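Local coordinates for protein TRAS1 ORF2p (Bombyx mori, PDB 1WDU) that serves as the endonuclease domain of a telomere-specific non-LTR retrotransposon and probably nicks the DNA into which the element inserts, at residues 35-40 with 47-52; 103-108 with 138-143; 146-151 with 217-222; 173-178 with 183-188. The protein carries 1 engineered substitution. All coordinates share one frame; numbering follows the deposited sequence.

Interactions 1 and 2 are fully buried, each set by one apolar residue of a helix pressed on two strand residues; they lie on opposite sides of the chain's centre, their own centres about 21 Å apart. Each belongs to a different sheet of the sandwich. Interaction 3 joins those two sheets and is partly buried, pairing an isoleucine contact with a partly exposed arginine. Interaction 4, also partly buried, closes the turn after helix 169-181 and differs in carrying a backbone hydrogen bond between its segments. Interactions 2 and 3 touch through helix 131-142 and strand 149-154, and interactions 3 and 4 where Ile220 packs on Leu186, so these three adjoin one another.

Interaction 1: residues 35-40 with 47-52; sequences AELAIE and AIALIQ
Leu37 on the helix of residues 35-40 faces Ala49 on the strand of residues 47-52, their CA atoms 8.5 Å apart, with only side chains in contact between the segments. The leucine reaches farther into the gap than the alanine. Its CG stands anti to the backbone N (chi1 -163°), which carries the branch off the helix surface toward the strand, and the CD1 methyl does the touching. That methyl lies 4.1 Å from Ala49 CB. It also comes to 4.4 Å from Ile51 CD1, a looser approach at the limit of contact. Ile51 meets it by holding its own chain extended (chi2 164°), while two residues earlier the short alanine side chain receives the same methyl. Ala49 and Ile51 are both directed at the helix. Ile48, Leu50 and Gln52 are directed to the other face, where they pack on Leu119, Ser121 and Tyr123 of strand 116-123; there Gln52 NE2 reaches Leu50 O in a weak bond (3.1 Å, 132°) and also bonds Ser121 OG. The strand is therefore sandwiched between the helix and a second sheet. Helix 31-44 is the crossover of a beta-alpha-beta unit whose parallel strands, 20-26 and 48-52, are neighbours in the six-stranded sheet. All three touching residues are buried, and the only groups that meet are methyls. The adhesion thus rests on dispersion and on the exclusion of water, with no directional bond between the segments to fix how the helix is turned on its sheet.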
loop_
_atom_site.group_PDB
_atom_site.type_symbol
_atom_site.label_atom_id
_atom_site.label_comp_id
_atom_site.label_asym_id
_atom_site.label_seq_id
_atom_site.Cartn_x
_atom_site.Cartn_y
_atom_site.Cartn_z
ATOM N N ALA A 35 13.254 -10.299 3.679
ATOM C CA ALA A 35 13.714 -11.531 3.049
ATOM C C ALA A 35 12.448 -12.350 2.791
ATOM O O ALA A 35 12.245 -12.893 1.704
ATOM C CB ALA A 35 14.652 -12.280 3.985
ATOM N N GLU A 36 11.591 -12.414 3.809
ATOM C CA GLU A 36 10.332 -13.144 3.711
ATOM C C GLU A 36 9.495 -12.556 2.584
ATOM O O GLU A 36 8.891 -13.290 1.803
ATOM C CB GLU A 36 9.553 -13.039 5.021
ATOM C CG GLU A 36 10.173 -13.774 6.190
ATOM C CD GLU A 36 9.508 -13.405 7.507
ATOM O OE1 GLU A 36 9.929 -12.395 8.124
ATOM O OE2 GLU A 36 8.556 -14.113 7.914
ATOM N N LEU A 37 9.456 -11.228 2.511
ATOM C CA LEU A 37 8.695 -10.543 1.472
ATOM C C LEU A 37 9.189 -11.011 0.094
ATOM O O LEU A 37 8.384 -11.376 -0.765
ATOM C CB LEU A 37 8.845 -9.023 1.638
ATOM C CG LEU A 37 7.871 -8.055 0.956
ATOM C CD1 LEU A 37 8.358 -7.722 -0.433
ATOM C CD2 LEU A 37 6.461 -8.655 0.938
ATOM N N ALA A 38 10.507 -11.017 -0.103
ATOM C CA ALA A 38 11.104 -11.477 -1.366
ATOM C C ALA A 38 10.675 -12.915 -1.683
ATOM O O ALA A 38 10.289 -13.225 -2.811
ATOM C CB ALA A 38 12.630 -11.406 -1.288
ATOM N N ILE A 39 10.733 -13.779 -0.673
ATOM C CA ILE A 39 10.356 -15.180 -0.820
ATOM C C ILE A 39 8.900 -15.358 -1.221
ATOM O O ILE A 39 8.584 -16.185 -2.081
ATOM C CB ILE A 39 10.652 -15.967 0.493
ATOM C CG1 ILE A 39 12.171 -16.133 0.655
ATOM C CG2 ILE A 39 9.962 -17.336 0.473
ATOM C CD1 ILE A 39 12.571 -16.738 1.968
ATOM N N GLU A 40 8.017 -14.579 -0.603
ATOM C CA GLU A 40 6.583 -14.632 -0.888
ATOM C C GLU A 40 6.263 -14.144 -2.296
ATOM O O GLU A 40 5.387 -14.689 -2.968
ATOM C CB GLU A 40 5.812 -13.777 0.119
ATOM C CG GLU A 40 5.873 -14.282 1.557
ATOM C CD GLU A 40 5.154 -15.609 1.753
ATOM O OE1 GLU A 40 5.686 -16.655 1.309
ATOM O OE2 GLU A 40 4.053 -15.598 2.350
ATOM N N ALA A 47 3.665 -9.339 -8.957
ATOM C CA ALA A 47 4.224 -8.349 -9.861
ATOM C C ALA A 47 4.598 -7.092 -9.089
ATOM O O ALA A 47 5.567 -6.416 -9.430
ATOM C CB ALA A 47 3.214 -8.000 -10.946
ATOM N N ILE A 48 3.834 -6.806 -8.033
ATOM C CA ILE A 48 4.028 -5.603 -7.229
ATOM C C ILE A 48 3.991 -5.818 -5.712
ATOM O O ILE A 48 3.329 -6.726 -5.196
ATOM C CB ILE A 48 2.922 -4.555 -7.547
ATOM C CG1 ILE A 48 2.891 -4.237 -9.050
ATOM C CG2 ILE A 48 3.144 -3.287 -6.715
ATOM C CD1 ILE A 48 4.033 -3.377 -9.517
ATOM N N ALA A 49 4.703 -4.954 -5.001
ATOM C CA ALA A 49 4.697 -4.981 -3.551
ATOM C C ALA A 49 4.596 -3.526 -3.080
ATOM O O ALA A 49 5.389 -2.675 -3.497
ATOM C CB ALA A 49 5.961 -5.632 -3.016
ATOM N N LEU A 50 3.584 -3.239 -2.262
ATOM C CA LEU A 50 3.390 -1.902 -1.693
ATOM C C LEU A 50 3.925 -2.040 -0.269
ATOM O O LEU A 50 3.272 -2.613 0.608
ATOM C CB LEU A 50 1.908 -1.522 -1.697
ATOM C CG LEU A 50 1.218 -1.573 -3.076
ATOM C CD1 LEU A 50 -0.254 -1.240 -2.915
ATOM C CD2 LEU A 50 1.874 -0.614 -4.044
ATOM N N ILE A 51 5.129 -1.516 -0.062
ATOM C CA ILE A 51 5.838 -1.624 1.204
ATOM C C ILE A 51 5.857 -0.395 2.097
ATOM O O ILE A 51 5.778 0.738 1.625
ATOM C CB ILE A 51 7.316 -1.984 0.942
ATOM C CG1 ILE A 51 7.411 -3.171 -0.012
ATOM C CG2 ILE A 51 8.022 -2.304 2.252
ATOM C CD1 ILE A 51 8.800 -3.330 -0.621
ATOM N N GLN A 52 5.984 -0.645 3.399
ATOM C CA GLN A 52 6.110 0.407 4.398
ATOM C C GLN A 52 7.208 -0.040 5.339
ATOM O O GLN A 52 7.321 -1.233 5.642
ATOM C CB GLN A 52 4.824 0.604 5.212
ATOM C CG GLN A 52 3.613 0.995 4.393
ATOM C CD GLN A 52 2.997 -0.201 3.719
ATOM O OE1 GLN A 52 2.735 -1.211 4.371
ATOM N NE2 GLN A 52 2.757 -0.100 2.415
#

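Interaction 2: residues 103-108 with 138-143; sequences NNIVVV and KRVERK
Ile105, the first residue of the strand to meet the helix, sends CD1 straight at Val140, and the two side chains reach toward each other tip to tip. The gap from Ile105 CD1 to Val140 CG2 is 3.5 Å, tight for two methyls. CG1 of Ile105 occupies the crowded position between the backbone N and the carbonyl carbon (chi1 78°), and an extended chi2 then carries CD1 out to the helix. Val106 turns the other way, its side chain resting on Ile85 of strand 83-87 in the opposing sheet. With Val107 the strand faces the helix again: its CA is 8.1 Å from that of Val140, the nearest backbone approach of the pair. Val107 CG2 lies 3.9 Å from Val140 CG2, again tip to tip, so a single valine methyl is shared by both strand residues. The second methyl of Val140, CG1, is anti to the backbone N (chi1 171°) and packs on Phe151 of the next strand. Val108, like Val106, lies against Ile85. On the helix, Lys138 NZ forms a salt bridge with Glu180, and Arg139 NH1 hydrogen-bonds Gln99 O. The helix, the sheet it packs on and the opposing sheet are three of the four layers of the alpha/beta sandwich characteristic of DNase I-like endonucleases.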
loop_
_atom_site.group_PDB
_atom_site.type_symbol
_atom_site.label_atom_id
_atom_site.label_comp_id
_atom_site.label_asym_id
_atom_site.label_seq_id
_atom_site.Cartn_x
_atom_site.Cartn_y
_atom_site.Cartn_z
ATOM N N ASN A 103 8.198 12.018 2.051
ATOM C CA ASN A 103 8.838 11.203 3.074
ATOM C C ASN A 103 7.875 10.149 3.609
ATOM O O ASN A 103 8.288 9.244 4.335
ATOM C CB ASN A 103 9.312 12.086 4.236
ATOM C CG ASN A 103 10.374 13.096 3.816
ATOM O OD1 ASN A 103 11.484 13.099 4.351
ATOM N ND2 ASN A 103 10.036 13.961 2.859
ATOM N N ASN A 104 6.597 10.264 3.249
ATOM C CA ASN A 104 5.583 9.318 3.718
ATOM C C ASN A 104 4.876 8.551 2.611
ATOM O O ASN A 104 4.265 7.512 2.868
ATOM C CB ASN A 104 4.531 10.036 4.569
ATOM C CG ASN A 104 5.099 10.581 5.861
ATOM O OD1 ASN A 104 5.570 11.721 5.920
ATOM N ND2 ASN A 104 5.076 9.757 6.909
ATOM N N ILE A 105 4.926 9.066 1.385
ATOM C CA ILE A 105 4.284 8.370 0.282
ATOM C C ILE A 105 5.165 8.328 -0.954
ATOM O O ILE A 105 5.998 9.223 -1.187
ATOM C CB ILE A 105 2.917 9.004 -0.138
ATOM C CG1 ILE A 105 3.153 10.259 -0.972
ATOM C CG2 ILE A 105 2.051 9.312 1.089
ATOM C CD1 ILE A 105 1.891 10.765 -1.645
ATOM N N VAL A 106 4.996 7.259 -1.726
ATOM C CA VAL A 106 5.729 7.096 -2.966
ATOM C C VAL A 106 4.658 6.729 -3.997
ATOM O O VAL A 106 3.808 5.855 -3.772
ATOM C CB VAL A 106 6.851 6.012 -2.847
ATOM C CG1 VAL A 106 6.256 4.636 -2.603
ATOM C CG2 VAL A 106 7.724 6.029 -4.109
ATOM N N VAL A 107 4.673 7.455 -5.106
ATOM C CA VAL A 107 3.694 7.266 -6.157
ATOM C C VAL A 107 4.385 6.789 -7.424
ATOM O O VAL A 107 5.382 7.377 -7.878
ATOM C CB VAL A 107 2.944 8.594 -6.445
ATOM C CG1 VAL A 107 1.824 8.360 -7.454
ATOM C CG2 VAL A 107 2.401 9.182 -5.137
ATOM N N VAL A 108 3.841 5.723 -7.999
ATOM C CA VAL A 108 4.405 5.150 -9.207
ATOM C C VAL A 108 3.326 4.632 -10.138
ATOM O O VAL A 108 2.399 3.951 -9.698
ATOM C CB VAL A 108 5.366 3.995 -8.849
ATOM C CG1 VAL A 108 5.340 2.931 -9.920
ATOM C CG2 VAL A 108 6.773 4.542 -8.667
ATOM N N LYS A 138 -4.932 14.074 -1.177
ATOM C CA LYS A 138 -5.697 14.961 -2.048
ATOM C C LYS A 138 -4.844 15.403 -3.233
ATOM O O LYS A 138 -5.264 15.293 -4.381
ATOM C CB LYS A 138 -6.176 16.194 -1.270
ATOM C CG LYS A 138 -7.113 15.871 -0.111
ATOM C CD LYS A 138 -7.794 17.122 0.447
ATOM C CE LYS A 138 -8.834 16.755 1.511
ATOM N NZ LYS A 138 -9.554 17.939 2.082
ATOM N N ARG A 139 -3.643 15.895 -2.940
ATOM C CA ARG A 139 -2.716 16.356 -3.968
ATOM C C ARG A 139 -2.491 15.284 -5.031
ATOM O O ARG A 139 -2.475 15.585 -6.231
ATOM C CB ARG A 139 -1.383 16.752 -3.325
ATOM C CG ARG A 139 -0.349 17.333 -4.287
ATOM C CD ARG A 139 0.646 18.216 -3.534
ATOM N NE ARG A 139 1.620 18.853 -4.417
ATOM C CZ ARG A 139 2.732 18.269 -4.860
ATOM N NH1 ARG A 139 3.022 17.024 -4.502
ATOM N NH2 ARG A 139 3.555 18.933 -5.665
ATOM N N VAL A 140 -2.328 14.034 -4.593
ATOM C CA VAL A 140 -2.114 12.928 -5.527
ATOM C C VAL A 140 -3.365 12.705 -6.368
ATOM O O VAL A 140 -3.282 12.525 -7.574
ATOM C CB VAL A 140 -1.767 11.596 -4.785
ATOM C CG1 VAL A 140 -1.773 10.439 -5.760
ATOM C CG2 VAL A 140 -0.399 11.698 -4.124
ATOM N N GLU A 141 -4.527 12.734 -5.724
ATOM C CA GLU A 141 -5.794 12.513 -6.409
ATOM C C GLU A 141 -6.117 13.562 -7.488
ATOM O O GLU A 141 -6.487 13.207 -8.610
ATOM C CB GLU A 141 -6.921 12.450 -5.371
ATOM C CG GLU A 141 -8.111 11.567 -5.749
ATOM C CD GLU A 141 -9.111 12.261 -6.653
ATOM O OE1 GLU A 141 -10.098 11.606 -7.058
ATOM O OE2 GLU A 141 -8.919 13.459 -6.955
ATOM N N ARG A 142 -5.969 14.844 -7.164
ATOM C CA ARG A 142 -6.287 15.895 -8.132
ATOM C C ARG A 142 -5.241 16.045 -9.230
ATOM O O ARG A 142 -5.574 16.147 -10.405
ATOM C CB ARG A 142 -6.479 17.248 -7.428
ATOM C CG ARG A 142 -5.196 17.937 -6.979
ATOM C CD ARG A 142 -5.473 19.365 -6.518
ATOM N NE ARG A 142 -4.459 20.303 -7.001
ATOM C CZ ARG A 142 -3.199 20.347 -6.577
ATOM N NH1 ARG A 142 -2.778 19.507 -5.643
ATOM N NH2 ARG A 142 -2.350 21.220 -7.107
ATOM N N LYS A 143 -3.975 16.050 -8.836
ATOM C CA LYS A 143 -2.875 16.207 -9.768
ATOM C C LYS A 143 -2.579 14.912 -10.516
ATOM O O LYS A 143 -1.576 14.813 -11.218
ATOM C CB LYS A 143 -1.633 16.669 -8.996
ATOM C CG LYS A 143 -0.448 17.063 -9.847
ATOM C CD LYS A 143 0.599 17.773 -9.004
ATOM C CE LYS A 143 1.717 18.331 -9.870
ATOM N NZ LYS A 143 2.686 19.144 -9.084
#

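Interaction 3: residues 146-151 with 217-222; sequences PKRLIF and LDLIDG
Ile150 and Ile220 meet end to end across the gap between two sheets, CD1 to CD1 at 3.8 Å. Both adopt the same rotamer: CG1 is anti to the carbonyl carbon (chi1 -58° in Ile150 and -66° in Ile220) and the outer bond is extended, which lets each chain reach out toward the other across the 9.9 Å between the Ile150 and Ile220 CA atoms. Ile150 CG1 is a second, looser neighbour of Ile220 CD1, at 4.2 Å. Around them Phe239 packs on both isoleucines, with Ile241 and Met216 adding to the surroundings of Ile150. Arg148 approaches differently. Its CB points away from residues 217-222, and a bend at chi2 (-67°) turns the chain back so that its end reaches Leu219, the two side chains crossing at about a right angle. Leu219 CD2 sits at the edge of the guanidinium, near its plane, but the modelled 3.0 Å from NH1 is too short for a carbon and a nitrogen, and the exact position of one or both groups is doubtful. The arginine's backbone N is bonded by Asp215 OD2. Strand 149-154 belongs to the seven-stranded sheet and strand 220-225 is outermost in the six-stranded one, so the pair joins the two halves of the sandwich. The arginine-leucine approach can carry no chemical conclusion as modelled; what remains is the isoleucine pair, a purely apolar contact without directional bonds.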
loop_
_atom_site.group_PDB
_atom_site.type_symbol
_atom_site.label_atom_id
_atom_site.label_comp_id
_atom_site.label_asym_id
_atom_site.label_seq_id
_atom_site.Cartn_x
_atom_site.Cartn_y
_atom_site.Cartn_z
ATOM N N PRO A 146 -8.968 11.529 -11.519
ATOM C CA PRO A 146 -9.913 10.835 -10.636
ATOM C C PRO A 146 -10.149 9.368 -10.996
ATOM O O PRO A 146 -11.151 8.774 -10.586
ATOM C CB PRO A 146 -11.177 11.659 -10.797
ATOM C CG PRO A 146 -11.144 11.950 -12.264
ATOM C CD PRO A 146 -9.697 12.365 -12.491
ATOM N N LYS A 147 -9.236 8.787 -11.766
ATOM C CA LYS A 147 -9.365 7.390 -12.173
ATOM C C LYS A 147 -8.037 6.643 -12.104
ATOM O O LYS A 147 -6.970 7.252 -12.050
ATOM C CB LYS A 147 -9.901 7.303 -13.606
ATOM C CG LYS A 147 -11.342 7.752 -13.786
ATOM C CD LYS A 147 -11.800 7.564 -15.232
ATOM C CE LYS A 147 -10.989 8.429 -16.200
ATOM N NZ LYS A 147 -11.444 8.293 -17.619
ATOM N N ARG A 148 -8.115 5.315 -12.102
ATOM C CA ARG A 148 -6.923 4.478 -12.082
ATOM C C ARG A 148 -6.008 4.718 -10.878
ATOM O O ARG A 148 -4.792 4.772 -11.023
ATOM C CB ARG A 148 -6.133 4.713 -13.371
ATOM C CG ARG A 148 -6.945 4.522 -14.633
ATOM C CD ARG A 148 -7.348 3.073 -14.788
ATOM N NE ARG A 148 -8.412 2.914 -15.772
ATOM C CZ ARG A 148 -8.930 1.744 -16.119
ATOM N NH1 ARG A 148 -8.474 0.632 -15.558
ATOM N NH2 ARG A 148 -9.904 1.683 -17.015
ATOM N N LEU A 149 -6.586 4.872 -9.696
ATOM C CA LEU A 149 -5.783 5.086 -8.504
ATOM C C LEU A 149 -5.943 3.938 -7.511
ATOM O O LEU A 149 -7.051 3.456 -7.293
ATOM C CB LEU A 149 -6.177 6.399 -7.808
ATOM C CG LEU A 149 -6.045 7.741 -8.543
ATOM C CD1 LEU A 149 -6.296 8.873 -7.545
ATOM C CD2 LEU A 149 -4.664 7.891 -9.154
ATOM N N ILE A 150 -4.828 3.499 -6.931
ATOM C CA ILE A 150 -4.825 2.445 -5.910
ATOM C C ILE A 150 -3.838 2.867 -4.821
ATOM O O ILE A 150 -2.673 3.155 -5.110
ATOM C CB ILE A 150 -4.349 1.066 -6.444
ATOM C CG1 ILE A 150 -5.221 0.596 -7.610
ATOM C CG2 ILE A 150 -4.430 0.033 -5.322
ATOM C CD1 ILE A 150 -4.758 -0.741 -8.217
ATOM N N PHE A 151 -4.310 2.905 -3.578
ATOM C CA PHE A 151 -3.480 3.294 -2.445
ATOM C C PHE A 151 -3.392 2.136 -1.491
ATOM O O PHE A 151 -4.375 1.436 -1.267
ATOM C CB PHE A 151 -4.089 4.454 -1.644
ATOM C CG PHE A 151 -4.175 5.753 -2.385
ATOM C CD1 PHE A 151 -5.130 5.942 -3.381
ATOM C CD2 PHE A 151 -3.334 6.815 -2.042
ATOM C CE1 PHE A 151 -5.251 7.179 -4.023
ATOM C CE2 PHE A 151 -3.443 8.049 -2.678
ATOM C CZ PHE A 151 -4.409 8.230 -3.673
ATOM N N LEU A 217 -12.613 -0.824 -9.008
ATOM C CA LEU A 217 -13.442 -1.948 -8.598
ATOM C C LEU A 217 -13.834 -2.541 -9.951
ATOM O O LEU A 217 -14.157 -1.790 -10.870
ATOM C CB LEU A 217 -14.682 -1.451 -7.854
ATOM C CG LEU A 217 -14.570 -1.139 -6.360
ATOM C CD1 LEU A 217 -13.343 -0.316 -6.078
ATOM C CD2 LEU A 217 -15.821 -0.399 -5.912
ATOM N N ASP A 218 -13.785 -3.864 -10.072
ATOM C CA ASP A 218 -14.099 -4.590 -11.317
ATOM C C ASP A 218 -12.796 -5.072 -11.942
ATOM O O ASP A 218 -12.797 -5.913 -12.845
ATOM C CB ASP A 218 -14.840 -3.717 -12.347
ATOM C CG ASP A 218 -16.324 -3.585 -12.052
ATOM O OD1 ASP A 218 -17.047 -3.025 -12.906
ATOM O OD2 ASP A 218 -16.769 -4.038 -10.974
ATOM N N LEU A 219 -11.688 -4.509 -11.463
ATOM C CA LEU A 219 -10.357 -4.877 -11.931
ATOM C C LEU A 219 -9.569 -5.476 -10.770
ATOM O O LEU A 219 -8.454 -5.960 -10.954
ATOM C CB LEU A 219 -9.618 -3.645 -12.456
ATOM C CG LEU A 219 -9.804 -3.213 -13.913
ATOM C CD1 LEU A 219 -11.269 -3.266 -14.313
ATOM C CD2 LEU A 219 -9.245 -1.810 -14.077
ATOM N N ILE A 220 -10.161 -5.452 -9.579
ATOM C CA ILE A 220 -9.490 -5.959 -8.388
ATOM C C ILE A 220 -10.287 -7.025 -7.654
ATOM O O ILE A 220 -11.494 -6.892 -7.482
ATOM C CB ILE A 220 -9.193 -4.792 -7.401
ATOM C CG1 ILE A 220 -8.172 -3.837 -8.025
ATOM C CG2 ILE A 220 -8.706 -5.334 -6.062
ATOM C CD1 ILE A 220 -7.909 -2.602 -7.203
ATOM N N ASP A 221 -9.610 -8.080 -7.215
ATOM C CA ASP A 221 -10.280 -9.141 -6.473
ATOM C C ASP A 221 -9.290 -9.967 -5.657
ATOM O O ASP A 221 -8.075 -9.823 -5.807
ATOM C CB ASP A 221 -11.078 -10.047 -7.428
ATOM C CG ASP A 221 -10.193 -10.892 -8.335
ATOM O OD1 ASP A 221 -9.571 -11.856 -7.841
ATOM O OD2 ASP A 221 -10.122 -10.596 -9.548
ATOM N N GLY A 222 -9.817 -10.812 -4.778
ATOM C CA GLY A 222 -8.969 -11.657 -3.965
ATOM C C GLY A 222 -8.293 -10.977 -2.793
ATOM O O GLY A 222 -7.338 -11.522 -2.235
#

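Interaction 4: residues 173-178 with 183-188; sequences QLMGTL and LHILNE
Ile185 pushes its CG1-CD1 arm into the hollow between Met175 and Leu178, two residues a turn apart on the helix of residues 173-178. The tip, CD1, lies 3.4 Å from Met175 SD, a close fit, with the methionine methyl CE a little farther off. Met175 starts out pointing away from the strand, but bends at chi2 and chi3 (-52° and -74°) curl its sulfur back over the isoleucine, and the two side chains cross at about a right angle. Lower on the arm, Ile185 CG1 is 4.0 Å from Leu178 CD2. Leu178 is itself a bump with Ile185 beside one end and Leu183 beside its middle: Leu178 CG meets Leu183 CB at 3.9 Å, again crosswise. Beside this fit the backbones are joined by one bond, Leu183 N to Leu178 O at 3.0 Å (152°). Its span of five residues is consistent with the six-to-one bond of a Schellman motif at the end of helix 169-181. One turn back, Gln173 O accepts both Thr177 N and Thr177 OG1, from opposite faces of its plane, the hydroxyl bond measuring 3.1 Å. Outside the two segments, Trp161 touches both Met175 and Ile185, whereas Leu183 packs on Phe211 of strand 204-212 and on Ile137 of helix 131-142. Leu174 and Thr177 also rest on that second helix through Leu134, so helix 169-181 lies against helix 131-142 and then turns into strand 184-185, which pairs antiparallel with strand 204-212.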
loop_
_atom_site.group_PDB
_atom_site.type_symbol
_atom_site.label_atom_id
_atom_site.label_comp_id
_atom_site.label_asym_id
_atom_site.label_seq_id
_atom_site.Cartn_x
_atom_site.Cartn_y
_atom_site.Cartn_z
ATOM N N GLN A 173 -11.197 10.955 10.116
ATOM C CA GLN A 173 -10.602 11.939 9.206
ATOM C C GLN A 173 -10.258 11.284 7.874
ATOM O O GLN A 173 -10.524 11.853 6.810
ATOM C CB GLN A 173 -9.340 12.571 9.808
ATOM C CG GLN A 173 -9.622 13.558 10.951
ATOM C CD GLN A 173 -8.487 14.550 11.177
ATOM O OE1 GLN A 173 -8.138 15.327 10.280
ATOM N NE2 GLN A 173 -7.905 14.529 12.379
ATOM N N LEU A 174 -9.667 10.089 7.929
ATOM C CA LEU A 174 -9.312 9.365 6.701
ATOM C C LEU A 174 -10.578 9.040 5.905
ATOM O O LEU A 174 -10.628 9.261 4.700
ATOM C CB LEU A 174 -8.549 8.071 7.031
ATOM C CG LEU A 174 -8.132 7.177 5.851
ATOM C CD1 LEU A 174 -7.446 8.010 4.783
ATOM C CD2 LEU A 174 -7.200 6.070 6.340
ATOM N N MET A 175 -11.602 8.516 6.577
ATOM C CA MET A 175 -12.860 8.194 5.899
ATOM C C MET A 175 -13.455 9.444 5.252
ATOM O O MET A 175 -13.976 9.389 4.135
ATOM C CB MET A 175 -13.881 7.609 6.885
ATOM C CG MET A 175 -13.752 6.106 7.141
ATOM S SD MET A 175 -13.730 5.127 5.604
ATOM C CE MET A 175 -15.462 5.197 5.098
ATOM N N GLY A 176 -13.383 10.568 5.965
ATOM C CA GLY A 176 -13.919 11.815 5.446
ATOM C C GLY A 176 -13.213 12.178 4.156
ATOM O O GLY A 176 -13.842 12.556 3.163
ATOM N N THR A 177 -11.889 12.061 4.175
ATOM C CA THR A 177 -11.090 12.352 2.999
ATOM C C THR A 177 -11.462 11.381 1.881
ATOM O O THR A 177 -11.630 11.785 0.730
ATOM C CB THR A 177 -9.593 12.243 3.329
ATOM O OG1 THR A 177 -9.264 13.232 4.313
ATOM C CG2 THR A 177 -8.742 12.461 2.093
ATOM N N LEU A 178 -11.601 10.100 2.208
ATOM C CA LEU A 178 -11.972 9.134 1.178
ATOM C C LEU A 178 -13.285 9.542 0.525
ATOM O O LEU A 178 -13.412 9.511 -0.700
ATOM C CB LEU A 178 -12.105 7.734 1.768
ATOM C CG LEU A 178 -10.840 6.873 1.801
ATOM C CD1 LEU A 178 -9.617 7.705 2.171
ATOM C CD2 LEU A 178 -11.064 5.732 2.788
ATOM N N LEU A 183 -12.939 7.702 -3.097
ATOM C CA LEU A 183 -12.085 6.535 -2.912
ATOM C C LEU A 183 -12.854 5.447 -2.163
ATOM O O LEU A 183 -13.564 5.724 -1.194
ATOM C CB LEU A 183 -10.811 6.934 -2.148
ATOM C CG LEU A 183 -9.945 7.957 -2.902
ATOM C CD1 LEU A 183 -8.757 8.384 -2.053
ATOM C CD2 LEU A 183 -9.463 7.345 -4.212
ATOM N N HIS A 184 -12.707 4.207 -2.614
ATOM C CA HIS A 184 -13.424 3.091 -2.017
ATOM C C HIS A 184 -12.519 2.065 -1.360
ATOM O O HIS A 184 -11.514 1.651 -1.925
ATOM C CB HIS A 184 -14.280 2.429 -3.090
ATOM C CG HIS A 184 -15.213 3.379 -3.773
ATOM N ND1 HIS A 184 -16.451 3.705 -3.263
ATOM C CD2 HIS A 184 -15.060 4.124 -4.894
ATOM C CE1 HIS A 184 -17.019 4.610 -4.040
ATOM N NE2 HIS A 184 -16.196 4.882 -5.036
ATOM N N ILE A 185 -12.899 1.669 -0.152
ATOM C CA ILE A 185 -12.153 0.705 0.636
ATOM C C ILE A 185 -12.172 -0.682 0.021
ATOM O O ILE A 185 -13.209 -1.160 -0.440
ATOM C CB ILE A 185 -12.717 0.626 2.062
ATOM C CG1 ILE A 185 -12.583 1.995 2.735
ATOM C CG2 ILE A 185 -11.964 -0.429 2.868
ATOM C CD1 ILE A 185 -13.340 2.118 4.036
ATOM N N LEU A 186 -11.009 -1.319 0.017
ATOM C CA LEU A 186 -10.856 -2.658 -0.531
ATOM C C LEU A 186 -10.801 -3.699 0.583
ATOM O O LEU A 186 -11.105 -4.866 0.361
ATOM C CB LEU A 186 -9.582 -2.730 -1.387
ATOM C CG LEU A 186 -9.720 -2.091 -2.775
ATOM C CD1 LEU A 186 -8.356 -1.855 -3.419
ATOM C CD2 LEU A 186 -10.587 -3.007 -3.643
ATOM N N ASN A 187 -10.420 -3.274 1.781
ATOM C CA ASN A 187 -10.332 -4.189 2.913
ATOM C C ASN A 187 -11.577 -5.046 3.092
ATOM O O ASN A 187 -12.667 -4.689 2.641
ATOM C CB ASN A 187 -10.080 -3.417 4.204
ATOM C CG ASN A 187 -8.655 -2.942 4.324
ATOM O OD1 ASN A 187 -8.122 -2.296 3.417
ATOM N ND2 ASN A 187 -8.025 -3.255 5.450
ATOM N N GLU A 188 -11.396 -6.180 3.757
ATOM C CA GLU A 188 -12.481 -7.108 4.028
ATOM C C GLU A 188 -12.104 -8.034 5.177
ATOM O O GLU A 188 -10.922 -8.233 5.465
ATOM C CB GLU A 188 -12.814 -7.918 2.769
ATOM C CG GLU A 188 -13.939 -7.299 1.946
ATOM C CD GLU A 188 -14.038 -7.855 0.543
ATOM O OE1 GLU A 188 -14.162 -9.091 0.393
ATOM O OE2 GLU A 188 -13.996 -7.045 -0.411
#